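Local coordinates for synaptotagmin-4 (Rattus norvegicus, PDB 1W15), which is a synaptotagmin, here its C2B domain, that does not bind calcium and takes part in the mobility of neuronal dense core vesicles through KIF1A, at residues H132-E135 with I136-P140. Residues are numbered along the deposited sequence; the frame is centred on the assembly and turned at random.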
ATOM      1  N   HIS A 132      15.106   7.242  10.431  1.00 37.93           N
ATOM      2  CA  HIS A 132      14.272   6.382   9.601  1.00 37.99           C
ATOM      3  C   HIS A 132      15.181   5.327   8.940  1.00 37.46           C
ATOM      4  O   HIS A 132      14.884   4.145   8.964  1.00 34.74           O
ATOM      5  CB  HIS A 132      13.516   7.225   8.544  1.00 36.71           C
ATOM      6  CG  HIS A 132      12.399   6.475   7.862  1.00 37.85           C
ATOM      7  ND1 HIS A 132      11.495   7.088   7.006  1.00 36.01           N
ATOM      8  CD2 HIS A 132      12.052   5.162   7.891  1.00 37.46           C
ATOM      9  CE1 HIS A 132      10.635   6.191   6.552  1.00 36.35           C
ATOM     10  NE2 HIS A 132      10.942   5.011   7.078  1.00 38.34           N
ATOM     11  N   TRP A 133      16.323   5.783   8.396  1.00 36.56           N
ATOM     12  CA  TRP A 133      17.298   4.845   7.809  1.00 37.05           C
ATOM     13  C   TRP A 133      17.856   3.827   8.820  1.00 35.88           C
ATOM     14  O   TRP A 133      18.017   2.655   8.500  1.00 33.74           O
ATOM     15  CB  TRP A 133      18.461   5.603   7.216  1.00 37.37           C
ATOM     16  CG  TRP A 133      19.248   4.818   6.201  1.00 37.96           C
ATOM     17  CD1 TRP A 133      20.548   4.329   6.335  1.00 38.41           C
ATOM     18  CD2 TRP A 133      18.811   4.427   4.895  1.00 38.13           C
ATOM     19  NE1 TRP A 133      20.928   3.714   5.164  1.00 37.53           N
ATOM     20  CE2 TRP A 133      19.886   3.748   4.273  1.00 38.07           C
ATOM     21  CE3 TRP A 133      17.621   4.603   4.172  1.00 38.92           C
ATOM     22  CZ2 TRP A 133      19.800   3.234   2.973  1.00 38.78           C
ATOM     23  CZ3 TRP A 133      17.538   4.094   2.869  1.00 39.20           C
ATOM     24  CH2 TRP A 133      18.628   3.414   2.288  1.00 39.87           C
ATOM     25  N   LYS A 134      18.174   4.284  10.023  1.00 35.86           N
ATOM     26  CA  LYS A 134      18.632   3.356  11.082  1.00 36.26           C
ATOM     27  C   LYS A 134      17.611   2.219  11.346  1.00 36.19           C
ATOM     28  O   LYS A 134      17.971   1.034  11.534  1.00 33.18           O
ATOM     29  CB  LYS A 134      18.959   4.123  12.359  1.00 37.13           C
ATOM     30  CG  LYS A 134      19.331   3.166  13.506  1.00 39.33           C
ATOM     31  CD  LYS A 134      20.111   3.784  14.630  1.00 41.16           C
ATOM     32  CE  LYS A 134      20.060   2.866  15.881  1.00 41.99           C
ATOM     33  NZ  LYS A 134      20.681   1.460  15.712  1.00 40.64           N
ATOM     34  N   GLU A 135      16.336   2.603  11.365  1.00 35.60           N
ATOM     35  CA  GLU A 135      15.252   1.687  11.696  1.00 37.37           C
ATOM     36  C   GLU A 135      15.115   0.647  10.565  1.00 37.11           C
ATOM     37  O   GLU A 135      15.000  -0.562  10.841  1.00 36.68           O
ATOM     38  CB  GLU A 135      13.947   2.462  11.951  1.00 37.76           C
ATOM     39  CG  GLU A 135      12.923   1.684  12.772  1.00 46.21           C
ATOM     40  CD  GLU A 135      11.670   2.496  13.117  1.00 50.20           C
ATOM     41  OE1 GLU A 135      11.738   3.742  13.110  1.00 51.72           O
ATOM     42  OE2 GLU A 135      10.616   1.874  13.409  1.00 55.02           O
ATOM     43  N   ILE A 136      15.185   1.136   9.311  0.50 37.65           N
ATOM     44  CA  ILE A 136      15.229   0.352   8.045  0.50 38.71           C
ATOM     45  C   ILE A 136      16.347  -0.748   8.025  0.50 40.98           C
ATOM     46  O   ILE A 136      16.112  -1.950   7.578  0.50 42.60           O
ATOM     47  CB  ILE A 136      15.415   1.336   6.824  0.50 39.06           C
ATOM     48  CG1 ILE A 136      14.111   2.112   6.525  0.50 38.94           C
ATOM     49  CG2 ILE A 136      15.917   0.624   5.577  0.50 39.30           C
ATOM     50  CD1 ILE A 136      14.365   3.481   5.854  0.50 33.58           C
ATOM     51  N   CYS A 137      17.528  -0.353   8.519  1.00 38.49           N
ATOM     52  CA  CYS A 137      18.663  -1.251   8.660  1.00 37.93           C
ATOM     53  C   CYS A 137      18.531  -2.150   9.878  1.00 36.33           C
ATOM     54  O   CYS A 137      18.963  -3.307   9.862  1.00 35.49           O
ATOM     55  CB  CYS A 137      19.945  -0.448   8.746  1.00 37.21           C
ATOM     56  SG  CYS A 137      20.268   0.498   7.248  1.00 41.16           S
ATOM     57  N   ASP A 138      17.938  -1.634  10.946  1.00 38.10           N
ATOM     58  CA  ASP A 138      17.749  -2.454  12.168  1.00 38.54           C
ATOM     59  C   ASP A 138      16.633  -3.505  12.018  1.00 39.31           C
ATOM     60  O   ASP A 138      16.667  -4.530  12.712  1.00 39.38           O
ATOM     61  CB  ASP A 138      17.480  -1.594  13.416  1.00 37.71           C
ATOM     62  CG  ASP A 138      18.720  -0.844  13.907  1.00 39.16           C
ATOM     63  OD1 ASP A 138      19.869  -1.128  13.468  1.00 41.62           O
ATOM     64  OD2 ASP A 138      18.609   0.095  14.701  1.00 42.04           O
ATOM     65  N   PHE A 139      15.641  -3.238  11.141  1.00 38.60           N
ATOM     66  CA  PHE A 139      14.495  -4.108  10.967  1.00 37.26           C
ATOM     67  C   PHE A 139      14.295  -4.553   9.520  1.00 38.65           C
ATOM     68  O   PHE A 139      13.272  -4.149   8.873  1.00 38.40           O
ATOM     69  CB  PHE A 139      13.230  -3.427  11.483  1.00 37.80           C
ATOM     70  CG  PHE A 139      13.214  -3.187  12.991  1.00 37.74           C
ATOM     71  CD1 PHE A 139      13.739  -2.025  13.539  1.00 38.36           C
ATOM     72  CD2 PHE A 139      12.661  -4.136  13.844  1.00 38.73           C
ATOM     73  CE1 PHE A 139      13.701  -1.781  14.938  1.00 41.24           C
ATOM     74  CE2 PHE A 139      12.656  -3.923  15.243  1.00 36.22           C
ATOM     75  CZ  PHE A 139      13.152  -2.748  15.779  1.00 37.47           C
ATOM     76  N   PRO A 140      15.212  -5.362   8.980  1.00 37.59           N
ATOM     77  CA  PRO A 140      15.073  -5.787   7.594  1.00 38.63           C
ATOM     78  C   PRO A 140      13.774  -6.578   7.441  1.00 38.53           C
ATOM     79  O   PRO A 140      13.315  -7.181   8.423  1.00 38.76           O
ATOM     80  CB  PRO A 140      16.332  -6.614   7.327  1.00 38.49           C
ATOM     81  CG  PRO A 140      16.825  -7.007   8.721  1.00 37.42           C
ATOM     82  CD  PRO A 140      16.433  -5.918   9.607  1.00 38.35           C
TER
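Cys137 SG lies over one face of the Trp133 indole, 4.2 Å from the centroid of the five-membered ring and 26° off its normal. This is a sulfur-aromatic contact one helical turn apart. In the conformer given, Ile136 CD1 reaches the same indole obliquely, 3.8 Å from Trp133 CE3. That methyl also lies near the imidazole, with Ile136 CD1 3.5 Å from His132 CD2. The imidazole meets the His148 ring as well, the two planes nearly parallel. At the Phe139 ring, Glu135 O sits at the edge in the ring plane, 3.3 Å from Phe139 CD1. The Glu135 side chain touches the same ring through CG, 3.9 Å from Phe139 CD1. Its carboxylate is turned 71° from the ring, and OE1 forms a salt bridge with Lys146.

Residues 132-138 form the last turns of helix 128-138, which precedes the last strand, 144-149, of this C2 beta-sandwich. Trp133 and Ile136 both press on Leu23 of strand 18-26. His132 ND1 is hydrogen-bonded to His148 NE2, and His132 NE2 to Ile144 O. Putting an alanine here is likely to leave His148 NE2 and Ile144 O each without this imidazole partner.

On the exposed side, Lys134 folds back at its last torsion (chi4 62°). This brings Lys134 NZ to the syn lone pair of Asp138 OD2 at 2.7 Å, a salt bridge. The helix ends before Phe139, but Phe139 N still bonds Glu135 O at 2.8 Å.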